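Local coordinates for protein glycosyl hydrolase (Streptomyces cattleya, PDB 7LR8) that probably hydrolyses the beta-1,4 linkage of Man-GlcNAc, the disaccharide from the N-glycan core, as a family GH5 glycosidase, at residues V55-P60 with A129-T134; D104-W109 with R116-D121; Y235-T240 with A278-E283. The protein carries 1 engineered substitution. All coordinates share one frame; numbering follows the deposited sequence.

In the fold
Two of the three contacts adjoin and the third is remote. The fold is a TIM barrel of eight parallel strands, with 52-55 beside 90-94. Contact 1 joins the loop after strand 52-55 to helix 122-139. Contact 2 joins two parts of the loop between strand 103-104 and that helix, and is nested in sequence inside contact 1; their centres lie about 13 Å apart and they touch, W59 CZ2 being 3.7 Å from W109 CH2. Contact 3 follows later in the chain, its centre about 36 Å from contact 1 and about 38 Å from contact 2. The first two thus form one continuous patch, near the sugar-binding H99, while contact 3 is a separate surface contact across the chain's centre, away from the annotated sites.

Contact 1 (V55-P60 with A129-T134); sequences VFPLWP and AEYLRT
One face of the Y131 ring carries W59 CD1, which stands 3.7 Å above the plane and is displaced toward the ring's rim. The indole is not parallel to the phenol: its five-membered ring is turned 32° against it, with centroids 4.7 Å apart, and the pair meets obliquely. CE2 is the tyrosine atom nearest CD1. Farther out, the phenol oxygen reaches the pyrrolidine ring of P57, Y131 OH lying 3.5 Å from P57 CB. In both aromatic residues CG is anti to the backbone N (chi1 -179° in W59, 165° in Y131), which sends the two rings out from their helices to meet. The contact belongs to the TIM barrel: the chain leaving strand 52-55 turns into helix 59-62, with L58 at its N-cap position, and is packed there against helix 122-139. The polar ends are satisfied nearby, Y131 OH by a hydrogen bond with G95 O and W59 NE1 by one with Q63 OE1. Around the pair, L96 touches both aromatic side chains, while F62 of helix 59-62 packs on Y131 and P107 on W59, and all three touching residues, P57, W59 and Y131, are buried.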
loop_
_atom_site.group_PDB
_atom_site.type_symbol
_atom_site.label_atom_id
_atom_site.label_comp_id
_atom_site.label_asym_id
_atom_site.label_seq_id
_atom_site.Cartn_x
_atom_site.Cartn_y
_atom_site.Cartn_z
ATOM N N VAL B 55 -14.000 -14.125 -6.208
ATOM C CA VAL B 55 -13.346 -13.793 -4.947
ATOM C C VAL B 55 -12.036 -13.040 -5.185
ATOM O O VAL B 55 -11.389 -13.159 -6.230
ATOM C CB VAL B 55 -13.093 -15.039 -4.071
ATOM C CG1 VAL B 55 -14.389 -15.827 -3.881
ATOM C CG2 VAL B 55 -12.025 -15.920 -4.671
ATOM N N PHE B 56 -11.634 -12.280 -4.172
ATOM C CA PHE B 56 -10.598 -11.257 -4.327
ATOM C C PHE B 56 -9.501 -11.322 -3.275
ATOM O O PHE B 56 -9.670 -10.792 -2.160
ATOM C CB PHE B 56 -11.235 -9.875 -4.315
ATOM C CG PHE B 56 -12.264 -9.688 -5.380
ATOM C CD1 PHE B 56 -11.885 -9.337 -6.670
ATOM C CD2 PHE B 56 -13.615 -9.851 -5.092
ATOM C CE1 PHE B 56 -12.839 -9.157 -7.656
ATOM C CE2 PHE B 56 -14.568 -9.682 -6.090
ATOM C CZ PHE B 56 -14.163 -9.333 -7.374
ATOM N N PRO B 57 -8.350 -11.900 -3.617
ATOM C CA PRO B 57 -7.127 -11.635 -2.851
ATOM C C PRO B 57 -6.811 -10.150 -2.866
ATOM O O PRO B 57 -7.179 -9.427 -3.796
ATOM C CB PRO B 57 -6.046 -12.419 -3.608
ATOM C CG PRO B 57 -6.757 -13.412 -4.441
ATOM C CD PRO B 57 -8.160 -12.885 -4.693
ATOM N N LEU B 58 -6.112 -9.696 -1.828
ATOM C CA LEU B 58 -5.472 -8.382 -1.830
ATOM C C LEU B 58 -4.006 -8.611 -2.186
ATOM O O LEU B 58 -3.264 -9.227 -1.415
ATOM C CB LEU B 58 -5.604 -7.687 -0.481
ATOM C CG LEU B 58 -6.970 -7.080 -0.156
ATOM C CD1 LEU B 58 -6.911 -6.311 1.156
ATOM C CD2 LEU B 58 -7.445 -6.179 -1.285
ATOM N N TRP B 59 -3.605 -8.138 -3.369
ATOM C CA TRP B 59 -2.266 -8.419 -3.894
ATOM C C TRP B 59 -1.143 -8.046 -2.930
ATOM O O TRP B 59 -0.288 -8.909 -2.664
ATOM C CB TRP B 59 -2.135 -7.722 -5.255
ATOM C CG TRP B 59 -0.806 -7.929 -5.967
ATOM C CD1 TRP B 59 0.036 -9.017 -5.868
ATOM C CD2 TRP B 59 -0.201 -7.038 -6.913
ATOM N NE1 TRP B 59 1.138 -8.831 -6.682
ATOM C CE2 TRP B 59 1.023 -7.622 -7.320
ATOM C CE3 TRP B 59 -0.554 -5.786 -7.430
ATOM C CZ2 TRP B 59 1.869 -7.012 -8.243
ATOM C CZ3 TRP B 59 0.286 -5.183 -8.351
ATOM C CH2 TRP B 59 1.492 -5.791 -8.738
ATOM N N PRO B 60 -1.088 -6.835 -2.347
ATOM C CA PRO B 60 0.026 -6.546 -1.417
ATOM C C PRO B 60 0.026 -7.419 -0.175
ATOM O O PRO B 60 1.090 -7.624 0.424
ATOM C CB PRO B 60 -0.177 -5.068 -1.044
ATOM C CG PRO B 60 -1.163 -4.521 -2.037
ATOM C CD PRO B 60 -2.015 -5.687 -2.439
ATOM N N ALA B 129 3.481 -12.664 -12.818
ATOM C CA ALA B 129 3.284 -13.966 -13.448
ATOM C C ALA B 129 3.472 -15.092 -12.445
ATOM O O ALA B 129 2.701 -16.058 -12.439
ATOM C CB ALA B 129 4.242 -14.125 -14.637
ATOM N N GLU B 130 4.490 -14.990 -11.582
ATOM C CA GLU B 130 4.723 -16.055 -10.610
ATOM C C GLU B 130 3.608 -16.104 -9.574
ATOM O O GLU B 130 3.212 -17.191 -9.129
ATOM C CB GLU B 130 6.085 -15.859 -9.935
ATOM C CG GLU B 130 6.495 -16.955 -8.940
ATOM C CD GLU B 130 6.447 -18.393 -9.491
ATOM O OE1 GLU B 130 6.397 -18.629 -10.726
ATOM O OE2 GLU B 130 6.442 -19.306 -8.655
ATOM N N TYR B 131 3.093 -14.932 -9.191
ATOM C CA TYR B 131 1.958 -14.845 -8.279
ATOM C C TYR B 131 0.720 -15.530 -8.859
ATOM O O TYR B 131 0.102 -16.375 -8.201
ATOM C CB TYR B 131 1.699 -13.364 -7.983
ATOM C CG TYR B 131 0.386 -12.990 -7.351
ATOM C CD1 TYR B 131 0.056 -13.388 -6.062
ATOM C CD2 TYR B 131 -0.522 -12.213 -8.050
ATOM C CE1 TYR B 131 -1.163 -13.009 -5.481
ATOM C CE2 TYR B 131 -1.755 -11.831 -7.476
ATOM C CZ TYR B 131 -2.061 -12.243 -6.196
ATOM O OH TYR B 131 -3.254 -11.866 -5.602
ATOM N N LEU B 132 0.360 -15.198 -10.103
ATOM C CA LEU B 132 -0.827 -15.799 -10.713
ATOM C C LEU B 132 -0.651 -17.299 -10.917
ATOM O O LEU B 132 -1.571 -18.081 -10.653
ATOM C CB LEU B 132 -1.148 -15.126 -12.048
ATOM C CG LEU B 132 -1.591 -13.664 -12.046
ATOM C CD1 LEU B 132 -1.798 -13.206 -13.479
ATOM C CD2 LEU B 132 -2.870 -13.502 -11.239
ATOM N N ARG B 133 0.529 -17.717 -11.392
ATOM C CA ARG B 133 0.813 -19.138 -11.529
ATOM C C ARG B 133 0.691 -19.858 -10.192
ATOM O O ARG B 133 0.166 -20.977 -10.125
ATOM C CB ARG B 133 2.221 -19.323 -12.104
ATOM C CG ARG B 133 2.493 -20.742 -12.612
ATOM C CD ARG B 133 3.989 -21.055 -12.663
ATOM N NE ARG B 133 4.596 -20.928 -11.345
ATOM C CZ ARG B 133 4.540 -21.860 -10.399
ATOM N NH1 ARG B 133 3.925 -23.019 -10.628
ATOM N NH2 ARG B 133 5.102 -21.625 -9.220
ATOM N N THR B 134 1.202 -19.236 -9.125
ATOM C CA THR B 134 1.177 -19.847 -7.797
ATOM C C THR B 134 -0.257 -20.035 -7.305
ATOM O O THR B 134 -0.611 -21.104 -6.789
ATOM C CB THR B 134 1.980 -18.986 -6.814
ATOM O OG1 THR B 134 3.373 -19.043 -7.160
ATOM C CG2 THR B 134 1.848 -19.504 -5.387
#

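Contact 2 (D104-W109 with R116-D121); sequences DFLPAW and RNLFTD. With AE3 (2-(2-ethoxyethoxy)ethanol), chain F.
R116 reaches across to the backbone of W109 within the long loop that leads from strand 103-104 into helix 122-139 of the TIM barrel. From CB its chain first runs with CG anti to the carbonyl carbon, extends through CD, and bends at chi3 (-74°), which turns the guanidinium toward the carbonyl of W109. Along the way the side chain also touches D123 and V124 of helix 122-139. NE makes a weak hydrogen bond to W109 O at 3.4 Å. The strong bond comes from R116 NH2, 2.7 Å from W109 O with an N-H...O angle of 162°, and the donor lies in the carbonyl plane. The same NH2 lies at the edge of the indole, 4.1 Å from W109 CE3, and 3.9 Å from W109 CB, the ring and guanidinium planes being 83° apart. NH2 also forms a salt bridge with D315 of the second subunit, so one nitrogen serves both the loop and the dimer interface. A second, apolar touch pairs the leucines, L106 CD2 lying 3.9 Å from L118 CD1. An Asx turn spans L118: N117 OD1 accepts from F119 N at 2.8 Å. The bound 2-(2-ethoxyethoxy)ethanol meets the backbone just past this turn, its C5 lying 3.3 Å from T120 O.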
loop_
_atom_site.group_PDB
_atom_site.type_symbol
_atom_site.label_atom_id
_atom_site.label_comp_id
_atom_site.label_asym_id
_atom_site.label_seq_id
_atom_site.Cartn_x
_atom_site.Cartn_y
_atom_site.Cartn_z
ATOM N N ASP B 104 -6.907 1.782 -4.443
ATOM C CA ASP B 104 -5.805 1.080 -5.096
ATOM C C ASP B 104 -4.938 0.422 -4.032
ATOM O O ASP B 104 -4.397 1.109 -3.152
ATOM C CB ASP B 104 -4.947 2.040 -5.922
ATOM C CG ASP B 104 -5.635 2.527 -7.182
ATOM O OD1 ASP B 104 -6.580 1.861 -7.679
ATOM O OD2 ASP B 104 -5.198 3.585 -7.687
ATOM N N PHE B 105 -4.751 -0.898 -4.152
ATOM C CA PHE B 105 -3.899 -1.679 -3.253
ATOM C C PHE B 105 -2.634 -2.047 -4.022
ATOM O O PHE B 105 -2.604 -3.045 -4.750
ATOM C CB PHE B 105 -4.648 -2.908 -2.739
ATOM C CG PHE B 105 -5.834 -2.549 -1.881
ATOM C CD1 PHE B 105 -5.666 -2.212 -0.549
ATOM C CD2 PHE B 105 -7.101 -2.483 -2.433
ATOM C CE1 PHE B 105 -6.752 -1.834 0.248
ATOM C CE2 PHE B 105 -8.194 -2.116 -1.650
ATOM C CZ PHE B 105 -8.014 -1.792 -0.309
ATOM N N LEU B 106 -1.589 -1.230 -3.862
ATOM C CA LEU B 106 -0.357 -1.429 -4.620
ATOM C C LEU B 106 0.773 -1.850 -3.701
ATOM O O LEU B 106 0.967 -1.230 -2.647
ATOM C CB LEU B 106 0.020 -0.140 -5.358
ATOM C CG LEU B 106 -0.952 0.315 -6.454
ATOM C CD1 LEU B 106 -0.735 1.794 -6.793
ATOM C CD2 LEU B 106 -0.823 -0.563 -7.700
ATOM N N PRO B 107 1.542 -2.888 -4.053
ATOM C CA PRO B 107 2.643 -3.305 -3.178
ATOM C C PRO B 107 3.713 -2.226 -3.089
ATOM O O PRO B 107 3.955 -1.481 -4.041
ATOM C CB PRO B 107 3.185 -4.572 -3.857
ATOM C CG PRO B 107 2.054 -5.039 -4.769
ATOM C CD PRO B 107 1.388 -3.773 -5.222
ATOM N N ALA B 108 4.371 -2.166 -1.930
ATOM C CA ALA B 108 5.398 -1.153 -1.711
ATOM C C ALA B 108 6.520 -1.267 -2.730
ATOM O O ALA B 108 7.172 -0.266 -3.048
ATOM C CB ALA B 108 5.953 -1.276 -0.291
ATOM N N TRP B 109 6.727 -2.461 -3.280
ATOM C CA TRP B 109 7.811 -2.682 -4.227
ATOM C C TRP B 109 7.437 -2.287 -5.647
ATOM O O TRP B 109 8.230 -2.522 -6.563
ATOM C CB TRP B 109 8.268 -4.138 -4.169
ATOM C CG TRP B 109 7.179 -5.183 -4.218
ATOM C CD1 TRP B 109 6.505 -5.715 -3.153
ATOM C CD2 TRP B 109 6.700 -5.871 -5.385
ATOM N NE1 TRP B 109 5.621 -6.690 -3.591
ATOM C CE2 TRP B 109 5.720 -6.796 -4.954
ATOM C CE3 TRP B 109 7.011 -5.802 -6.751
ATOM C CZ2 TRP B 109 5.029 -7.633 -5.844
ATOM C CZ3 TRP B 109 6.341 -6.645 -7.634
ATOM C CH2 TRP B 109 5.353 -7.545 -7.176
ATOM N N ARG B 116 7.709 1.151 -10.551
ATOM C CA ARG B 116 8.025 0.334 -11.717
ATOM C C ARG B 116 6.711 -0.016 -12.391
ATOM O O ARG B 116 5.804 -0.530 -11.735
ATOM C CB ARG B 116 8.794 -0.935 -11.326
ATOM C CG ARG B 116 10.220 -0.670 -10.882
ATOM C CD ARG B 116 10.910 -1.940 -10.436
ATOM N NE ARG B 116 10.454 -2.411 -9.134
ATOM C CZ ARG B 116 10.967 -3.467 -8.506
ATOM N NH1 ARG B 116 11.962 -4.172 -9.073
ATOM N NH2 ARG B 116 10.507 -3.813 -7.311
ATOM N N ASN B 117 6.619 0.289 -13.685
ATOM C CA ASN B 117 5.360 0.193 -14.429
ATOM C C ASN B 117 4.750 -1.205 -14.306
ATOM O O ASN B 117 5.423 -2.210 -14.559
ATOM C CB ASN B 117 5.647 0.562 -15.896
ATOM C CG ASN B 117 4.396 0.685 -16.751
ATOM O OD1 ASN B 117 3.623 -0.249 -16.849
ATOM N ND2 ASN B 117 4.219 1.838 -17.409
ATOM N N LEU B 118 3.458 -1.253 -13.919
ATOM C CA LEU B 118 2.775 -2.517 -13.640
ATOM C C LEU B 118 2.688 -3.397 -14.869
ATOM O O LEU B 118 2.560 -4.623 -14.747
ATOM C CB LEU B 118 1.348 -2.265 -13.121
ATOM C CG LEU B 118 1.225 -1.663 -11.732
ATOM C CD1 LEU B 118 -0.275 -1.552 -11.389
ATOM C CD2 LEU B 118 1.984 -2.505 -10.708
ATOM N N PHE B 119 2.736 -2.796 -16.057
ATOM C CA PHE B 119 2.518 -3.532 -17.289
ATOM C C PHE B 119 3.788 -3.815 -18.080
ATOM O O PHE B 119 3.767 -4.712 -18.929
ATOM C CB PHE B 119 1.548 -2.769 -18.182
ATOM C CG PHE B 119 0.251 -2.434 -17.508
ATOM C CD1 PHE B 119 -0.697 -3.415 -17.296
ATOM C CD2 PHE B 119 -0.007 -1.140 -17.064
ATOM C CE1 PHE B 119 -1.897 -3.116 -16.669
ATOM C CE2 PHE B 119 -1.216 -0.825 -16.441
ATOM C CZ PHE B 119 -2.154 -1.822 -16.241
ATOM N N THR B 120 4.884 -3.089 -17.832
ATOM C CA THR B 120 6.098 -3.218 -18.640
ATOM C C THR B 120 7.379 -3.498 -17.863
ATOM O O THR B 120 8.376 -3.894 -18.493
ATOM C CB THR B 120 6.341 -1.954 -19.486
ATOM O OG1 THR B 120 6.640 -0.841 -18.626
ATOM C CG2 THR B 120 5.121 -1.639 -20.365
ATOM N N ASP B 121 7.426 -3.272 -16.551
ATOM C CA ASP B 121 8.695 -3.465 -15.852
ATOM C C ASP B 121 9.049 -4.946 -15.820
ATOM O O ASP B 121 8.250 -5.751 -15.350
ATOM C CB ASP B 121 8.651 -2.939 -14.426
ATOM C CG ASP B 121 9.975 -3.139 -13.719
ATOM O OD1 ASP B 121 10.859 -2.257 -13.875
ATOM O OD2 ASP B 121 10.160 -4.191 -13.056
HETATM C C1 AE3 F . 10.761 -10.938 -22.360
HETATM C C2 AE3 F . 11.259 -9.516 -22.116
HETATM O O2 AE3 F . 11.204 -9.222 -20.751
HETATM C C3 AE3 F . 10.724 -7.938 -20.481
HETATM C C4 AE3 F . 9.352 -8.048 -19.820
HETATM O O3 AE3 F . 8.591 -6.910 -20.109
HETATM C C5 AE3 F . 7.342 -6.880 -19.476
HETATM C C6 AE3 F . 6.248 -7.303 -20.456
HETATM O O4 AE3 F . 6.086 -8.694 -20.413
#

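Contact 3 (Y235-T240 with A278-E283); sequences YGTRST and AEYAAE
This is a surface contact in which a tyrosine ring, carried on the segment 278-283 at helix 281-293, meets a type I beta turn, G236 to S239, on the outer part of the barrel. The Y280 side chain leaves with CG anti to the backbone N (chi1 -171°), which extends the ring toward the turn. Over one face lies R238, whose CG is 4.2 Å from the ring centroid and 21° off the ring normal, a CH-pi contact. The arginine chain then follows the CZ-CE1-CD1 rim until R238 NE is 3.4 Å from Y280 CE1. The guanidinium plane stands at 90° to the ring and presents its edge, so it is not stacked on the tyrosine. T237 CG2 approaches obliquely, 3.9 Å from Y280 CD2. A water joins the two parts: it donates to T237 O at 2.7 Å and to S239 O, and accepts a weak bond from Y280 OH. With an alanine in place of Y280, R238 CG would probably lose its aromatic support and the water its weak tie to the helix side. The turn is held by S239 OG, bonded to G236 O at 2.7 Å, and it links helix 231-235 to helix 240-253, whereas Y280 comes from the side of helix 281-293.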
loop_
_atom_site.group_PDB
_atom_site.type_symbol
_atom_site.label_atom_id
_atom_site.label_comp_id
_atom_site.label_asym_id
_atom_site.label_seq_id
_atom_site.Cartn_x
_atom_site.Cartn_y
_atom_site.Cartn_z
ATOM N N TYR B 235 -30.059 9.356 -19.340
ATOM C CA TYR B 235 -31.338 8.798 -19.766
ATOM C C TYR B 235 -32.339 8.622 -18.634
ATOM O O TYR B 235 -33.544 8.541 -18.904
ATOM C CB TYR B 235 -31.097 7.454 -20.466
ATOM C CG TYR B 235 -30.143 7.603 -21.627
ATOM C CD1 TYR B 235 -30.555 8.215 -22.807
ATOM C CD2 TYR B 235 -28.820 7.178 -21.531
ATOM C CE1 TYR B 235 -29.690 8.378 -23.873
ATOM C CE2 TYR B 235 -27.939 7.338 -22.595
ATOM C CZ TYR B 235 -28.381 7.938 -23.760
ATOM O OH TYR B 235 -27.530 8.103 -24.824
ATOM N N GLY B 236 -31.884 8.567 -17.395
ATOM C CA GLY B 236 -32.753 8.512 -16.236
ATOM C C GLY B 236 -32.748 7.136 -15.593
ATOM O O GLY B 236 -32.540 6.111 -16.253
ATOM N N THR B 237 -33.008 7.113 -14.283
ATOM C CA THR B 237 -33.039 5.861 -13.525
ATOM C C THR B 237 -33.964 4.820 -14.152
ATOM O O THR B 237 -33.616 3.639 -14.256
ATOM C CB THR B 237 -33.499 6.136 -12.094
ATOM O OG1 THR B 237 -32.605 7.056 -11.457
ATOM C CG2 THR B 237 -33.547 4.835 -11.317
ATOM N N ARG B 238 -35.170 5.235 -14.538
ATOM C CA ARG B 238 -36.207 4.303 -14.960
ATOM C C ARG B 238 -36.285 4.157 -16.473
ATOM O O ARG B 238 -37.312 3.717 -16.994
ATOM C CB ARG B 238 -37.560 4.733 -14.390
ATOM C CG ARG B 238 -37.638 4.646 -12.875
ATOM C CD ARG B 238 -39.062 4.316 -12.424
ATOM N NE ARG B 238 -39.153 4.087 -10.985
ATOM C CZ ARG B 238 -39.360 5.047 -10.089
ATOM N NH1 ARG B 238 -39.503 6.303 -10.487
ATOM N NH2 ARG B 238 -39.436 4.754 -8.796
ATOM N N SER B 239 -35.215 4.501 -17.182
ATOM C CA SER B 239 -35.206 4.487 -18.634
ATOM C C SER B 239 -34.921 3.087 -19.171
ATOM O O SER B 239 -34.390 2.213 -18.478
ATOM C CB SER B 239 -34.149 5.452 -19.168
ATOM O OG SER B 239 -32.843 5.041 -18.759
ATOM N N THR B 240 -35.266 2.895 -20.444
ATOM C CA THR B 240 -34.899 1.666 -21.135
ATOM C C THR B 240 -33.385 1.485 -21.162
ATOM O O THR B 240 -32.882 0.373 -20.949
ATOM C CB THR B 240 -35.472 1.682 -22.555
ATOM O OG1 THR B 240 -36.895 1.854 -22.499
ATOM C CG2 THR B 240 -35.154 0.385 -23.283
ATOM N N ALA B 278 -32.424 2.911 -3.701
ATOM C CA ALA B 278 -32.591 1.646 -2.994
ATOM C C ALA B 278 -34.011 1.106 -3.133
ATOM O O ALA B 278 -34.208 -0.113 -3.214
ATOM C CB ALA B 278 -32.223 1.815 -1.520
ATOM N N GLU B 279 -35.019 1.993 -3.159
ATOM C CA GLU B 279 -36.401 1.537 -3.305
ATOM C C GLU B 279 -36.708 0.998 -4.698
ATOM O O GLU B 279 -37.741 0.349 -4.872
ATOM C CB GLU B 279 -37.381 2.667 -2.970
ATOM C CG GLU B 279 -37.256 3.881 -3.865
ATOM C CD GLU B 279 -36.468 5.001 -3.201
ATOM O OE1 GLU B 279 -35.353 4.734 -2.695
ATOM O OE2 GLU B 279 -36.973 6.147 -3.173
ATOM N N TYR B 280 -35.848 1.249 -5.685
ATOM C CA TYR B 280 -36.011 0.735 -7.039
ATOM C C TYR B 280 -35.048 -0.406 -7.347
ATOM O O TYR B 280 -35.105 -0.979 -8.441
ATOM C CB TYR B 280 -35.814 1.873 -8.053
ATOM C CG TYR B 280 -36.158 1.516 -9.482
ATOM C CD1 TYR B 280 -37.474 1.288 -9.865
ATOM C CD2 TYR B 280 -35.170 1.421 -10.451
ATOM C CE1 TYR B 280 -37.790 0.965 -11.169
ATOM C CE2 TYR B 280 -35.477 1.095 -11.756
ATOM C CZ TYR B 280 -36.785 0.869 -12.109
ATOM O OH TYR B 280 -37.094 0.549 -13.410
ATOM N N ALA B 281 -34.174 -0.761 -6.404
ATOM C CA ALA B 281 -33.121 -1.727 -6.700
ATOM C C ALA B 281 -33.697 -3.084 -7.088
ATOM O O ALA B 281 -33.161 -3.756 -7.976
ATOM C CB ALA B 281 -32.179 -1.869 -5.504
ATOM N N ALA B 282 -34.778 -3.514 -6.424
ATOM C CA ALA B 282 -35.358 -4.817 -6.747
ATOM C C ALA B 282 -35.930 -4.827 -8.160
ATOM O O ALA B 282 -35.667 -5.753 -8.943
ATOM C CB ALA B 282 -36.442 -5.191 -5.729
ATOM N N GLU B 283 -36.732 -3.813 -8.496
ATOM C CA GLU B 283 -37.279 -3.712 -9.847
ATOM C C GLU B 283 -36.171 -3.618 -10.884
ATOM O O GLU B 283 -36.271 -4.204 -11.970
ATOM C CB GLU B 283 -38.188 -2.493 -9.968
ATOM C CG GLU B 283 -39.585 -2.691 -9.471
ATOM C CD GLU B 283 -40.379 -1.414 -9.576
ATOM O OE1 GLU B 283 -40.681 -0.997 -10.713
ATOM O OE2 GLU B 283 -40.665 -0.814 -8.523
HETATM O O HOH W 1 -34.360 1.285 -15.464
#